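Local atomic coordinates of DUF1611 domain-containing protein (Anabaena variabilis, PDB entry 2OBN), a protein that is of unknown function but joins a Rossmann-like domain to a P-loop NTPase-like domain and so probably binds a nucleotide. Residues T332-R336 against F337-V341; R134-P137 against A138-V142. The protein carries 2 engineered substitutions. All coordinates share one frame; numbering follows the deposited sequence.

Contact 1 (T332-R336 against F337-V341)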
# COMPACT_ATOMS: atom_id res chain seq x y z
N THR B 332 27.42 -6.81 -10.32
CA THR B 332 28.19 -7.75 -9.52
C THR B 332 27.31 -8.30 -8.41
O THR B 332 26.20 -7.84 -8.20
CB THR B 332 29.46 -7.10 -8.89
OG1 THR B 332 30.29 -8.13 -8.33
CG2 THR B 332 29.07 -6.12 -7.79
N ASP B 333 27.84 -9.31 -7.72
CA ASP B 333 27.24 -9.84 -6.50
C ASP B 333 27.98 -9.04 -5.41
O ASP B 333 29.16 -9.27 -5.15
CB ASP B 333 27.49 -11.34 -6.39
CG ASP B 333 26.81 -11.95 -5.18
OD1 ASP B 333 26.63 -11.22 -4.18
OD2 ASP B 333 26.46 -13.14 -5.23
N VAL B 334 27.28 -8.09 -4.79
CA VAL B 334 27.92 -7.19 -3.81
C VAL B 334 28.32 -7.86 -2.49
O VAL B 334 29.24 -7.41 -1.80
CB VAL B 334 27.06 -5.92 -3.53
CG1 VAL B 334 26.72 -5.22 -4.83
CG2 VAL B 334 25.79 -6.25 -2.75
N VAL B 335 27.61 -8.92 -2.15
CA VAL B 335 27.89 -9.69 -0.94
C VAL B 335 29.14 -10.51 -1.20
O VAL B 335 30.08 -10.53 -0.39
CB VAL B 335 26.70 -10.63 -0.61
CG1 VAL B 335 27.05 -11.64 0.50
CG2 VAL B 335 25.47 -9.80 -0.22
N ARG B 336 29.17 -11.14 -2.36
CA ARG B 336 30.25 -12.05 -2.74
C ARG B 336 31.55 -11.39 -3.19
O ARG B 336 32.64 -11.86 -2.82
CB ARG B 336 29.74 -12.95 -3.86
CG ARG B 336 30.61 -14.11 -4.20
CD ARG B 336 29.80 -15.12 -4.98
NE ARG B 336 30.46 -16.42 -5.01
CZ ARG B 336 29.90 -17.54 -5.46
NH1 ARG B 336 28.65 -17.54 -5.95
NH2 ARG B 336 30.60 -18.66 -5.43
N PHE B 337 31.44 -10.32 -3.98
CA PHE B 337 32.62 -9.67 -4.54
C PHE B 337 32.85 -8.21 -4.14
O PHE B 337 33.84 -7.62 -4.56
CB PHE B 337 32.58 -9.76 -6.06
CG PHE B 337 32.43 -11.16 -6.59
CD1 PHE B 337 33.49 -12.06 -6.49
CD2 PHE B 337 31.26 -11.57 -7.21
CE1 PHE B 337 33.37 -13.35 -6.99
CE2 PHE B 337 31.13 -12.87 -7.71
CZ PHE B 337 32.19 -13.76 -7.61
N GLY B 338 31.97 -7.64 -3.32
CA GLY B 338 32.10 -6.24 -2.91
C GLY B 338 31.13 -5.32 -3.65
O GLY B 338 30.71 -5.60 -4.77
N ALA B 339 30.82 -4.18 -3.04
CA ALA B 339 29.84 -3.26 -3.60
C ALA B 339 30.40 -2.10 -4.42
O ALA B 339 29.60 -1.34 -4.99
CB ALA B 339 28.99 -2.70 -2.46
N ASP B 340 31.72 -1.95 -4.51
CA ASP B 340 32.30 -0.76 -5.19
C ASP B 340 31.86 -0.54 -6.64
O ASP B 340 31.66 0.59 -7.06
CB ASP B 340 33.84 -0.74 -5.09
CG ASP B 340 34.35 -0.29 -3.70
OD1 ASP B 340 33.63 0.42 -2.97
OD2 ASP B 340 35.49 -0.63 -3.36
N VAL B 341 31.73 -1.63 -7.39
CA VAL B 341 31.26 -1.57 -8.78
C VAL B 341 29.89 -0.86 -8.87
O VAL B 341 29.68 -0.06 -9.77
CB VAL B 341 31.21 -2.99 -9.39
CG1 VAL B 341 30.40 -3.05 -10.68
CG2 VAL B 341 32.65 -3.49 -9.64
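Phe337 and Arg336 pair at the end of a one-turn helix that follows the edge strand of the parallel sheet in the P-loop domain and is N-capped by Asp333. The arginine CG sits over the centre of the phenylalanine ring, 3.7 Å from its centroid, a CH-pi contact. The arginine chain leaves CB with CG anti to the backbone N (chi1 -169°) and runs on extended beside the ring, bringing its guanidinium plane to within 7° of the ring plane. Thr332 completes the first shell: its OG1 lies 3.6 Å from Phe337 CB, while its methyl CG2 meets Gly338 O.

Backbone bonds position these groups. Phe337 N donates to Asp333 O at 2.8 Å, and a weaker bond joins Gly338 N to Val334 O before the chain turns at Gly338, with positive phi, toward helix 340-347. The turn lays Ala339 CB 3.9 Å from Val334 CB, beside helix 166-179. Farther out, Thr308 OG1 bonds both Asp333 OD2 and Arg336 NH1, which also donates to Leu311 O. The capping oxygen, Asp333 OD1, receives Arg336 N at 3.1 Å from well above the carboxylate plane, and Val335 N more weakly.

Contact 2 (R134-P137 against A138-V142)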
# COMPACT_ATOMS: atom_id res chain seq x y z
N ARG B 134 5.89 -4.36 14.02
CA ARG B 134 5.05 -3.92 12.91
C ARG B 134 4.01 -2.83 13.21
O ARG B 134 3.30 -2.41 12.31
CB ARG B 134 4.41 -5.12 12.20
CG ARG B 134 5.26 -5.66 11.06
CD ARG B 134 4.72 -6.97 10.54
NE ARG B 134 5.24 -7.34 9.22
CZ ARG B 134 5.44 -8.60 8.80
NH1 ARG B 134 5.28 -9.64 9.60
NH2 ARG B 134 5.87 -8.82 7.58
N LYS B 135 3.92 -2.35 14.45
CA LYS B 135 2.95 -1.29 14.79
C LYS B 135 3.25 -0.03 13.96
O LYS B 135 4.40 0.40 13.86
CB LYS B 135 2.98 -0.99 16.29
CG LYS B 135 1.91 -0.02 16.75
CD LYS B 135 1.92 0.15 18.28
CE LYS B 135 0.89 1.18 18.72
NZ LYS B 135 0.77 1.24 20.22
N GLU B 136 2.22 0.55 13.37
CA GLU B 136 2.37 1.71 12.49
C GLU B 136 2.91 2.93 13.24
O GLU B 136 2.47 3.22 14.35
CB GLU B 136 1.01 2.05 11.85
CG GLU B 136 1.05 3.20 10.87
CD GLU B 136 -0.27 3.42 10.16
OE1 GLU B 136 -0.90 2.45 9.67
OE2 GLU B 136 -0.66 4.60 10.04
N PRO B 137 3.88 3.65 12.65
CA PRO B 137 4.33 4.86 13.34
C PRO B 137 3.20 5.88 13.52
O PRO B 137 2.23 5.90 12.75
CB PRO B 137 5.40 5.43 12.41
CG PRO B 137 5.82 4.30 11.54
CD PRO B 137 4.62 3.43 11.40
N ALA B 138 3.33 6.71 14.54
CA ALA B 138 2.33 7.72 14.82
C ALA B 138 2.49 8.97 13.95
O ALA B 138 3.57 9.24 13.41
CB ALA B 138 2.42 8.12 16.29
N ASN B 139 1.41 9.73 13.85
CA ASN B 139 1.38 11.02 13.17
C ASN B 139 1.80 10.99 11.72
O ASN B 139 2.56 11.85 11.26
CB ASN B 139 2.25 12.04 13.94
CG ASN B 139 1.84 12.16 15.41
OD1 ASN B 139 2.70 12.21 16.29
ND2 ASN B 139 0.53 12.19 15.68
N LEU B 140 1.31 10.01 10.98
CA LEU B 140 1.59 9.92 9.57
C LEU B 140 0.62 10.81 8.82
O LEU B 140 -0.50 11.04 9.27
CB LEU B 140 1.48 8.49 9.08
CG LEU B 140 2.55 7.55 9.63
CD1 LEU B 140 2.34 6.16 9.05
CD2 LEU B 140 3.96 8.07 9.32
N ASP B 141 1.08 11.36 7.70
CA ASP B 141 0.24 12.20 6.86
C ASP B 141 0.42 11.66 5.45
O ASP B 141 1.13 10.67 5.27
CB ASP B 141 0.66 13.67 6.95
CG ASP B 141 -0.51 14.63 6.72
OD1 ASP B 141 -1.65 14.16 6.49
OD2 ASP B 141 -0.28 15.87 6.76
N VAL B 142 -0.24 12.28 4.48
CA VAL B 142 -0.10 11.87 3.09
C VAL B 142 1.21 12.48 2.57
O VAL B 142 1.57 13.59 2.95
CB VAL B 142 -1.35 12.26 2.26
CG1 VAL B 142 -1.15 11.91 0.78
CG2 VAL B 142 -2.58 11.53 2.81
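Glu136 OE2 is held by a salt bridge to Arg207 NH2 and a hydrogen bond with a bound tetraethylene glycol, and across the contact it meets an apolar group, Leu140 CD1, 3.5 Å away. The two side chains cross at an angle, with the leucine methyl lying against the side of the glutamate rather than at its oxygen alone. The same CD1 is 3.7 Å from Glu136 CG and 3.9 Å from CD, so one methyl touches both the aliphatic and the charged part of the chain. Glu136 is extended, CG anti to the backbone N (chi1 -178°), which carries the carboxylate out alongside that methyl.

Pro137 contributes from the next position. Its carbonyl O lies 3.5 Å from Leu140 CG. This oxygen and Glu136 OE2 both lie within hydrogen-bonding distance of glycol O1; the glycol probably came from the crystallisation liquor, and such molecules often settle where a surface offers polar groups. Pro137 CD is a looser neighbour of Leu140 CD1, at 4.3 Å. Between them the chain bends at Asn139, whose backbone is left-handed helical (phi 58°, psi 44°), and this brings Leu140 back toward Glu136 and Pro137.

The segment belongs to the connection from strand 130-132, the last of the Rossmann-like sheet, to strand 153-159 of the P-loop domain. It is fastened on both sides of the bend, Leu140 packing on Phe210, Ala214 and Gln217 of helix 208-222 and Arg134 forming a salt bridge with Asp204 and packing on Asp209 of the second subunit. With an arginine paired to its carboxylate, Glu136 would be expected to stay charged even though a leucine methyl lies against it.

Overall arrangement
The two contacts lie on opposite sides of the chain's centre, with centres about 35 Å apart and nearest atoms about 21 Å apart. Contact 1 is partly buried, wedged between helices 166-179 and 313-327 of the P-loop domain. Contact 2 lies at the surface, on the connection between the domains, where it reaches helix 208-222 and, through its flanks, the second subunit. The chemistry follows the setting. In 332-341, backbone hydrogen bonds and a helix cap set the shape, and an aromatic ring adds packing. In 134-142, a leucine of one irregular segment packs on a glutamate and a proline of the other, while the carboxylate of Glu136 is paired with Arg207 outside the contact.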